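Local coordinates for pvivax hypothetical protein (PDB 2B30), which is of unknown function but, as a putative Cof-like hydrolase of the haloacid dehalogenase superfamily, probably acts as a magnesium-dependent phosphatase, at residues 36-40 / 284-289; 65-71 / 93-98; 75-79 / 160-164; 101-105 / 231-236. All blocks are in the same frame, centred on the assembly; numbering follows the deposited sequence.

The four contacts run from the centre of the core domain to its margins and its junction with the cap. Contact 2 is the buried one: parallel strands 63-67 and 94-96 joined by backbone hydrogen bonds. Contact 4 continues the same sheet through strand 101-103, but its partner is helix 225-235, and an apolar inner part gives way to a polar outer edge. Contact 1, partly buried near the bound calcium, relies on apolar and CH-pi contact, with no direct hydrogen bond between the segments. At the surface, contact 3 joins core helix 72-79 to a cap loop. Arg70 of contact 2 forms a salt bridge to Glu162 of contact 3, and Phe39 of contact 1 packs on Ala78 of contact 3.

Contact 1: 36-40 / 284-289; sequences GTLFV and HREGAV
Gly36 and Thr37 end the DxDGT motif of haloacid dehalogenase enzymes, whose Asp33 and Asp35 bind calcium, and the weak helix that began before them runs to about Leu38, pi-type at 36-38. Gly36 N also donates to Phe39 O at 3.0 Å, folding the chain back on itself; Gly36's positive phi (82°) suits glycine. Opposite, His284 to Gly287 forms a type I turn (Gly287 N to His284 O, 3.2 Å), and Gly287, also at positive phi, is the N-cap of helix 288-297. Thr37 lies across from His284 (CA-CA 5.0 Å), Val40 from Arg285 (5.9 Å) and Leu38 from Val289 (6.3 Å). His284, chi1 p and chi2 -35°, points toward the turn: its CB is 3.2 Å from Gly36 O and 3.1 Å from Thr37 O. Val40 (t) sets CG1 over the imidazole face, 4.2 Å from the centroid, a CH-pi contact. Val289 (t) brings CG2 to 3.6 Å from Leu38 CD1 (t, p) and 3.8 Å from Thr37 CG2 (m). That m rotamer gives Thr37 OG1 to Asp33. No direct hydrogen bond joins the segments; Asn267 bridges them, accepting from His284 N and donating to Gly36 O, and van der Waals and CH-pi contact do the rest.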
# COMPACT_ATOMS: atom_id res chain seq x y z
N GLY A 36 -9.47 16.50 -11.40
CA GLY A 36 -8.15 16.64 -11.98
C GLY A 36 -7.89 15.66 -13.11
O GLY A 36 -6.91 15.81 -13.84
N THR A 37 -8.76 14.66 -13.26
CA THR A 37 -8.61 13.65 -14.30
C THR A 37 -9.86 13.67 -15.18
O THR A 37 -9.81 14.13 -16.30
CB THR A 37 -8.36 12.24 -13.68
OG1 THR A 37 -7.18 12.27 -12.86
CG2 THR A 37 -8.19 11.20 -14.76
N LEU A 38 -10.98 13.20 -14.64
CA LEU A 38 -12.24 13.13 -15.38
C LEU A 38 -13.06 14.44 -15.23
O LEU A 38 -13.63 14.93 -16.20
CB LEU A 38 -13.06 11.94 -14.87
CG LEU A 38 -14.25 11.44 -15.69
CD1 LEU A 38 -13.78 10.81 -16.99
CD2 LEU A 38 -15.06 10.43 -14.88
N PHE A 39 -13.11 14.98 -14.02
CA PHE A 39 -13.86 16.20 -13.72
C PHE A 39 -12.92 17.39 -13.65
O PHE A 39 -11.95 17.35 -12.88
CB PHE A 39 -14.57 16.03 -12.38
CG PHE A 39 -15.39 17.21 -11.96
CD1 PHE A 39 -16.77 17.20 -12.13
CD2 PHE A 39 -14.79 18.32 -11.38
CE1 PHE A 39 -17.54 18.28 -11.73
CE2 PHE A 39 -15.56 19.40 -10.98
CZ PHE A 39 -16.94 19.38 -11.15
N VAL A 40 -13.22 18.45 -14.41
CA VAL A 40 -12.29 19.58 -14.59
C VAL A 40 -12.51 20.71 -13.56
O VAL A 40 -11.61 21.01 -12.78
CB VAL A 40 -12.38 20.14 -16.04
CG1 VAL A 40 -11.35 21.24 -16.26
CG2 VAL A 40 -12.19 19.03 -17.06
N HIS A 284 -6.44 17.14 -18.44
CA HIS A 284 -7.81 16.76 -18.13
C HIS A 284 -8.86 17.59 -18.87
O HIS A 284 -9.85 17.02 -19.34
CB HIS A 284 -8.08 16.73 -16.62
CG HIS A 284 -8.00 18.07 -15.96
ND1 HIS A 284 -7.11 19.05 -16.35
CD2 HIS A 284 -8.67 18.57 -14.90
CE1 HIS A 284 -7.26 20.11 -15.57
NE2 HIS A 284 -8.20 19.84 -14.68
N ARG A 285 -8.64 18.89 -19.02
CA ARG A 285 -9.58 19.73 -19.79
C ARG A 285 -9.49 19.49 -21.30
O ARG A 285 -10.46 19.64 -22.02
CB ARG A 285 -9.39 21.22 -19.47
CG ARG A 285 -8.16 21.85 -20.09
CD ARG A 285 -7.93 23.24 -19.51
NE ARG A 285 -7.23 23.20 -18.23
CZ ARG A 285 -5.95 22.89 -18.06
NH1 ARG A 285 -5.19 22.55 -19.11
NH2 ARG A 285 -5.42 22.90 -16.84
N GLU A 286 -8.31 19.10 -21.77
CA GLU A 286 -8.14 18.69 -23.17
C GLU A 286 -8.70 17.29 -23.43
O GLU A 286 -8.55 16.77 -24.54
CB GLU A 286 -6.66 18.73 -23.57
CG GLU A 286 -5.97 20.08 -23.48
CD GLU A 286 -4.46 19.98 -23.77
OE1 GLU A 286 -3.65 19.95 -22.81
OE2 GLU A 286 -4.08 19.91 -24.96
N GLY A 287 -9.30 16.65 -22.42
CA GLY A 287 -9.98 15.36 -22.60
C GLY A 287 -9.08 14.14 -22.51
O GLY A 287 -9.09 13.29 -23.38
N ALA A 288 -8.31 14.04 -21.42
CA ALA A 288 -7.28 13.00 -21.28
C ALA A 288 -7.81 11.59 -21.08
O ALA A 288 -7.20 10.64 -21.54
CB ALA A 288 -6.32 13.35 -20.16
N VAL A 289 -8.94 11.45 -20.39
CA VAL A 289 -9.57 10.14 -20.23
C VAL A 289 -10.06 9.64 -21.59
O VAL A 289 -9.72 8.54 -22.01
CB VAL A 289 -10.76 10.19 -19.25
CG1 VAL A 289 -11.42 8.81 -19.14
CG2 VAL A 289 -10.29 10.69 -17.88

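Contact 2: 65-71 / 93-98; sequences SICTGRS and PGVYIN
Motif II of haloacid dehalogenases, the threonine after the second core strand, corresponds to Thr68, whose OG1 accepts from Arg70 N (3.2 Å) in an ST turn. Strand 65-67 runs parallel to strand 94-96, at 14° with axes 4.9 Å apart, and Cys67 pairs with Val95 (CA-CA 4.6 Å). Val95 N donates to Ile66 O at 3.1 Å and Thr68 N to Val95 O at 3.0 Å. Helices 72-79 and 81-87 link these strands, a beta-alpha-beta crossover of the Rossmann-like core. Pro93 follows a cis peptide; a CB on Gly94 would hit Tyr96 CE2. Tyr96 (m) turns a ring face to Ile66 O, and water 1 joins Ile66 N (3.0 Å), Pro93 O (2.7 Å) and Tyr96 OH (2.8 Å), which also bonds Gly91. Ile97 and Asn98 take left-handed helical angles: Asn98 N donates to Thr68 O at 3.1 Å and Ile97 N to Arg70 O at 2.9 Å. Arg70 forms salt bridges to calcium ligand Asp35 and Glu162 and hydrogen-bonds to Tyr160 O.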
# COMPACT_ATOMS: atom_id res chain seq x y z
N SER A 65 -14.59 1.65 -12.90
CA SER A 65 -14.69 2.05 -11.51
C SER A 65 -13.99 3.38 -11.31
O SER A 65 -12.81 3.54 -11.62
CB SER A 65 -14.07 1.00 -10.59
OG SER A 65 -13.95 1.51 -9.27
N ILE A 66 -14.72 4.35 -10.79
CA ILE A 66 -14.14 5.61 -10.46
C ILE A 66 -13.56 5.51 -9.06
O ILE A 66 -14.21 5.05 -8.13
CB ILE A 66 -15.15 6.73 -10.61
CG1 ILE A 66 -15.38 6.95 -12.12
CG2 ILE A 66 -14.62 7.99 -9.96
CD1 ILE A 66 -16.54 7.81 -12.45
N CYS A 67 -12.31 5.93 -8.92
CA CYS A 67 -11.60 5.86 -7.66
C CYS A 67 -11.30 7.28 -7.20
O CYS A 67 -10.55 8.01 -7.87
CB CYS A 67 -10.31 5.05 -7.86
SG CYS A 67 -10.64 3.42 -8.65
N THR A 68 -11.91 7.69 -6.09
CA THR A 68 -11.85 9.10 -5.69
C THR A 68 -12.00 9.31 -4.20
O THR A 68 -12.44 8.42 -3.48
CB THR A 68 -12.96 9.91 -6.38
OG1 THR A 68 -12.78 11.31 -6.12
CG2 THR A 68 -14.34 9.45 -5.91
N GLY A 69 -11.63 10.51 -3.77
CA GLY A 69 -11.87 10.98 -2.41
C GLY A 69 -13.32 11.35 -2.14
O GLY A 69 -13.73 11.45 -1.00
N ARG A 70 -14.10 11.55 -3.19
CA ARG A 70 -15.50 11.91 -3.04
C ARG A 70 -16.36 10.71 -2.70
O ARG A 70 -15.91 9.57 -2.75
CB ARG A 70 -16.00 12.60 -4.31
CG ARG A 70 -15.43 14.00 -4.46
CD ARG A 70 -15.42 14.52 -5.88
NE ARG A 70 -16.70 15.12 -6.23
CZ ARG A 70 -16.88 16.15 -7.06
NH1 ARG A 70 -15.87 16.75 -7.66
NH2 ARG A 70 -18.11 16.58 -7.28
N SER A 71 -17.60 10.99 -2.33
CA SER A 71 -18.59 9.96 -2.05
C SER A 71 -19.23 9.59 -3.37
O SER A 71 -19.03 10.29 -4.36
CB SER A 71 -19.64 10.50 -1.09
OG SER A 71 -20.40 11.54 -1.70
N PRO A 93 -19.33 -0.57 -10.29
CA PRO A 93 -18.58 -0.56 -9.03
C PRO A 93 -17.88 0.77 -8.75
O PRO A 93 -17.83 1.65 -9.62
CB PRO A 93 -17.54 -1.66 -9.25
CG PRO A 93 -17.30 -1.63 -10.73
CD PRO A 93 -18.63 -1.32 -11.35
N GLY A 94 -17.36 0.93 -7.54
CA GLY A 94 -16.67 2.15 -7.19
C GLY A 94 -15.85 2.11 -5.92
O GLY A 94 -16.18 1.41 -4.98
N VAL A 95 -14.77 2.89 -5.93
CA VAL A 95 -13.91 3.10 -4.77
C VAL A 95 -14.06 4.57 -4.37
O VAL A 95 -13.65 5.47 -5.10
CB VAL A 95 -12.44 2.80 -5.11
CG1 VAL A 95 -11.54 3.13 -3.94
CG2 VAL A 95 -12.29 1.35 -5.51
N TYR A 96 -14.65 4.80 -3.21
CA TYR A 96 -14.99 6.14 -2.78
C TYR A 96 -14.35 6.45 -1.45
O TYR A 96 -13.97 5.54 -0.72
CB TYR A 96 -16.50 6.26 -2.70
CG TYR A 96 -17.16 5.99 -4.02
CD1 TYR A 96 -17.03 6.90 -5.06
CD2 TYR A 96 -17.89 4.82 -4.26
CE1 TYR A 96 -17.63 6.68 -6.29
CE2 TYR A 96 -18.49 4.59 -5.50
CZ TYR A 96 -18.35 5.53 -6.50
OH TYR A 96 -18.91 5.34 -7.72
N ILE A 97 -14.22 7.75 -1.17
CA ILE A 97 -13.66 8.22 0.10
C ILE A 97 -12.30 7.57 0.36
O ILE A 97 -12.06 6.99 1.41
CB ILE A 97 -14.63 7.98 1.29
CG1 ILE A 97 -16.05 8.44 0.93
CG2 ILE A 97 -14.13 8.72 2.56
CD1 ILE A 97 -16.97 8.63 2.14
N ASN A 98 -11.44 7.68 -0.65
CA ASN A 98 -10.07 7.21 -0.57
C ASN A 98 -9.92 5.77 -0.14
O ASN A 98 -8.97 5.40 0.56
CB ASN A 98 -9.23 8.18 0.29
CG ASN A 98 -8.96 9.48 -0.43
OD1 ASN A 98 -9.11 9.56 -1.65
ND2 ASN A 98 -8.55 10.52 0.32
O HOH W 1 -17.63 4.29 -9.93

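Contact 3: 75-79 / 160-164; sequences ILSAF and YSENR
Helix 72-79 of the core presents one side to the loop at 160-164, which follows helix 155-160 of the cap, the domain that Cof-type hydrolases insert after motif II. Ile75 faces away, filling space against Ile66 and Thr68; Leu76 starts sideways and its end leads off to Leu84. Ser77 points toward the loop, lying opposite Glu162 (CA-CA 5.1 Å), and its CB is 3.8 Å from Glu162 CA. Its m rotamer lets OG hydrogen-bond to Val73 O one turn back and puts it 2.5 Å from Asn163 ND2. Ala78 lies across from Ser161 (CA-CA 4.8 Å), and its small methyl allows close approach: CB is 3.9 Å from Tyr160 O and 4.3 Å from Ser161 CB, while Ser161 O makes a CA-H...O contact with Ala78 CA at 3.3 Å. Phe79, whose N bonds to Ile75 O at 3.0 Å, points away, and its ring meets Phe34 edge-to-face. Ser161 leaves its helix with positive phi (57°), and an extended Glu162 and Asn163 follow. Arg70 forms a salt bridge with Glu162 OE2 and a hydrogen bond with Tyr160 O. Small residues thus let helix and loop come close, while the charged link between cap and core lies beside them.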
# COMPACT_ATOMS: atom_id res chain seq x y z
N ILE A 75 -20.24 12.11 -6.63
CA ILE A 75 -19.86 11.88 -8.02
C ILE A 75 -21.08 11.84 -8.95
O ILE A 75 -21.00 12.33 -10.08
CB ILE A 75 -18.99 10.62 -8.14
CG1 ILE A 75 -17.55 11.05 -8.35
CG2 ILE A 75 -19.41 9.71 -9.29
CD1 ILE A 75 -16.60 9.93 -8.36
N LEU A 76 -22.18 11.26 -8.47
CA LEU A 76 -23.43 11.22 -9.24
C LEU A 76 -24.06 12.61 -9.41
O LEU A 76 -24.71 12.86 -10.41
CB LEU A 76 -24.44 10.29 -8.57
CG LEU A 76 -24.11 8.80 -8.42
CD1 LEU A 76 -25.40 8.06 -8.15
CD2 LEU A 76 -23.40 8.22 -9.63
N SER A 77 -23.88 13.49 -8.43
CA SER A 77 -24.35 14.86 -8.56
C SER A 77 -23.58 15.59 -9.66
O SER A 77 -24.17 16.11 -10.61
CB SER A 77 -24.18 15.61 -7.24
OG SER A 77 -24.88 14.96 -6.21
N ALA A 78 -22.26 15.58 -9.53
CA ALA A 78 -21.38 16.24 -10.47
C ALA A 78 -21.60 15.73 -11.87
O ALA A 78 -21.49 16.49 -12.83
CB ALA A 78 -19.94 16.04 -10.07
N PHE A 79 -21.92 14.44 -12.00
CA PHE A 79 -22.21 13.83 -13.30
C PHE A 79 -23.52 14.34 -13.91
O PHE A 79 -23.57 14.68 -15.09
CB PHE A 79 -22.30 12.29 -13.20
CG PHE A 79 -21.01 11.56 -13.53
CD1 PHE A 79 -20.34 11.80 -14.72
CD2 PHE A 79 -20.52 10.57 -12.68
CE1 PHE A 79 -19.17 11.10 -15.02
CE2 PHE A 79 -19.36 9.87 -12.99
CZ PHE A 79 -18.69 10.14 -14.16
N TYR A 160 -17.64 22.21 -6.54
CA TYR A 160 -17.51 20.84 -7.09
C TYR A 160 -18.81 20.24 -7.63
O TYR A 160 -18.86 19.05 -7.90
CB TYR A 160 -16.88 19.92 -6.03
CG TYR A 160 -15.49 20.35 -5.61
CD1 TYR A 160 -14.37 20.01 -6.35
CD2 TYR A 160 -15.30 21.13 -4.46
CE1 TYR A 160 -13.08 20.41 -5.97
CE2 TYR A 160 -14.02 21.53 -4.07
CZ TYR A 160 -12.91 21.18 -4.83
OH TYR A 160 -11.65 21.60 -4.44
N SER A 161 -19.85 21.06 -7.81
CA SER A 161 -21.12 20.60 -8.42
C SER A 161 -21.77 19.42 -7.69
O SER A 161 -22.40 18.57 -8.33
CB SER A 161 -20.90 20.24 -9.89
OG SER A 161 -20.10 21.19 -10.56
N GLU A 162 -21.61 19.38 -6.37
CA GLU A 162 -22.26 18.39 -5.53
C GLU A 162 -23.55 18.98 -4.98
O GLU A 162 -23.91 20.12 -5.31
CB GLU A 162 -21.35 18.00 -4.36
CG GLU A 162 -20.20 17.10 -4.74
CD GLU A 162 -19.62 16.32 -3.56
OE1 GLU A 162 -20.24 16.31 -2.47
OE2 GLU A 162 -18.54 15.71 -3.72
N ASN A 163 -24.25 18.19 -4.17
CA ASN A 163 -25.38 18.69 -3.39
C ASN A 163 -24.84 19.45 -2.20
O ASN A 163 -23.74 19.17 -1.76
CB ASN A 163 -26.30 17.55 -2.94
CG ASN A 163 -27.14 16.99 -4.08
OD1 ASN A 163 -28.37 16.95 -4.01
ND2 ASN A 163 -26.48 16.56 -5.14
N ARG A 164 -25.61 20.41 -1.70
CA ARG A 164 -25.20 21.21 -0.54
C ARG A 164 -25.06 20.35 0.73
O ARG A 164 -25.81 19.40 0.94
CB ARG A 164 -26.21 22.34 -0.31

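Contact 4: 101-105 / 231-236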
# COMPACT_ATOMS: atom_id res chain seq x y z
N ILE A 101 -14.78 3.36 1.35
CA ILE A 101 -16.08 2.85 0.91
C ILE A 101 -15.97 2.25 -0.49
O ILE A 101 -15.49 2.91 -1.40
CB ILE A 101 -17.20 3.94 0.93
CG1 ILE A 101 -17.43 4.42 2.35
CG2 ILE A 101 -18.53 3.38 0.38
CD1 ILE A 101 -18.36 5.62 2.45
N VAL A 102 -16.43 1.01 -0.64
CA VAL A 102 -16.32 0.29 -1.91
C VAL A 102 -17.62 -0.42 -2.26
O VAL A 102 -18.17 -1.15 -1.43
CB VAL A 102 -15.18 -0.76 -1.86
CG1 VAL A 102 -15.04 -1.45 -3.20
CG2 VAL A 102 -13.88 -0.11 -1.45
N TYR A 103 -18.11 -0.22 -3.48
CA TYR A 103 -19.31 -0.88 -3.97
C TYR A 103 -18.99 -1.80 -5.13
O TYR A 103 -18.20 -1.44 -6.01
CB TYR A 103 -20.34 0.14 -4.44
CG TYR A 103 -20.84 1.04 -3.34
CD1 TYR A 103 -21.61 0.55 -2.30
CD2 TYR A 103 -20.54 2.40 -3.34
CE1 TYR A 103 -22.06 1.38 -1.28
CE2 TYR A 103 -21.00 3.24 -2.33
CZ TYR A 103 -21.75 2.72 -1.32
OH TYR A 103 -22.18 3.56 -0.34
N ASP A 104 -19.60 -2.99 -5.14
CA ASP A 104 -19.46 -3.86 -6.31
C ASP A 104 -20.44 -3.40 -7.39
O ASP A 104 -21.21 -2.46 -7.17
CB ASP A 104 -19.59 -5.37 -5.97
CG ASP A 104 -21.01 -5.82 -5.60
OD1 ASP A 104 -21.97 -5.03 -5.53
OD2 ASP A 104 -21.15 -7.03 -5.36
N GLN A 105 -20.39 -4.05 -8.55
CA GLN A 105 -21.20 -3.64 -9.70
C GLN A 105 -22.71 -3.59 -9.39
O GLN A 105 -23.44 -2.77 -9.94
CB GLN A 105 -20.93 -4.60 -10.85
CG GLN A 105 -21.57 -4.25 -12.16
CD GLN A 105 -20.88 -4.95 -13.29
OE1 GLN A 105 -20.63 -6.15 -13.23
NE2 GLN A 105 -20.52 -4.19 -14.32
N TYR A 231 -10.19 -4.88 -3.14
CA TYR A 231 -11.46 -5.57 -2.91
C TYR A 231 -12.13 -5.93 -4.23
O TYR A 231 -12.69 -7.03 -4.35
CB TYR A 231 -12.42 -4.75 -2.03
CG TYR A 231 -12.08 -4.87 -0.57
CD1 TYR A 231 -12.80 -5.72 0.27
CD2 TYR A 231 -11.01 -4.17 -0.04
CE1 TYR A 231 -12.47 -5.85 1.59
CE2 TYR A 231 -10.68 -4.29 1.28
CZ TYR A 231 -11.40 -5.13 2.09
OH TYR A 231 -11.04 -5.23 3.42
N LEU A 232 -12.08 -5.01 -5.20
CA LEU A 232 -12.67 -5.23 -6.53
C LEU A 232 -11.88 -6.26 -7.33
O LEU A 232 -12.46 -7.09 -8.04
CB LEU A 232 -12.75 -3.93 -7.32
CG LEU A 232 -13.78 -2.91 -6.83
CD1 LEU A 232 -13.77 -1.69 -7.76
CD2 LEU A 232 -15.17 -3.52 -6.76
N LEU A 233 -10.56 -6.23 -7.19
CA LEU A 233 -9.72 -7.22 -7.85
C LEU A 233 -10.02 -8.63 -7.34
O LEU A 233 -10.13 -9.57 -8.12
CB LEU A 233 -8.23 -6.89 -7.65
CG LEU A 233 -7.78 -5.48 -8.03
CD1 LEU A 233 -6.28 -5.39 -7.96
CD2 LEU A 233 -8.28 -5.07 -9.41
N LYS A 234 -10.15 -8.75 -6.02
CA LYS A 234 -10.43 -10.03 -5.38
C LYS A 234 -11.85 -10.50 -5.69
O LYS A 234 -12.06 -11.67 -6.02
CB LYS A 234 -10.22 -9.94 -3.86
CG LYS A 234 -8.76 -9.94 -3.45
CD LYS A 234 -8.19 -11.35 -3.35
CE LYS A 234 -8.50 -11.97 -1.99
NZ LYS A 234 -8.18 -13.43 -1.91
N HIS A 235 -12.81 -9.58 -5.59
CA HIS A 235 -14.22 -9.91 -5.81
C HIS A 235 -14.46 -10.45 -7.23
O HIS A 235 -15.27 -11.37 -7.41
CB HIS A 235 -15.10 -8.69 -5.52
CG HIS A 235 -16.57 -9.01 -5.40
ND1 HIS A 235 -17.09 -9.68 -4.31
CD2 HIS A 235 -17.61 -8.74 -6.21
CE1 HIS A 235 -18.40 -9.82 -4.47
NE2 HIS A 235 -18.74 -9.26 -5.62
N TYR A 236 -13.76 -9.89 -8.21
CA TYR A 236 -13.96 -10.24 -9.60
C TYR A 236 -12.76 -10.97 -10.19
O TYR A 236 -12.66 -11.12 -11.39
CB TYR A 236 -14.23 -8.98 -10.43
CG TYR A 236 -15.54 -8.34 -10.11
CD1 TYR A 236 -16.74 -8.93 -10.51
CD2 TYR A 236 -15.61 -7.13 -9.42
CE1 TYR A 236 -17.96 -8.34 -10.22
CE2 TYR A 236 -16.83 -6.53 -9.13
CZ TYR A 236 -18.00 -7.14 -9.54
OH TYR A 236 -19.20 -6.57 -9.25
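Leu232 overlaps the end of strand 101-103: its CG lies 4.1 Å from Val102 CG1, and its CD2 lies 3.8 Å from Tyr103 O. Val102, pointing toward the helix, also brings CG1 to 4.4 Å from Tyr231 CB, so a beta-branched residue and a long aliphatic one fill the buried gap. The Tyr231 ring itself leads away, and its hydroxyl hydrogen-bonds to Lys234 of the second subunit. Farther along, the chemistry turns polar. Tyr236, just past the helix, has a ring long enough to reach the turn after the strand, where its OH accepts a hydrogen bond from Gln105 N at 2.9 Å and lies 3.5 Å from Asp104 CB. Asp104, with chi1 p, accepts a hydrogen bond from Tyr108 N on OD1, and its OD2 stands 3.3 Å from His235 NE2. Helix 231-235 crosses the strand at -30° with axes 9.9 Å apart, the usual spacing of a helix lying on a sheet: here helix 225-235 covers the antiparallel margin of the alpha/beta Rossmann-like core of haloacid dehalogenase enzymes.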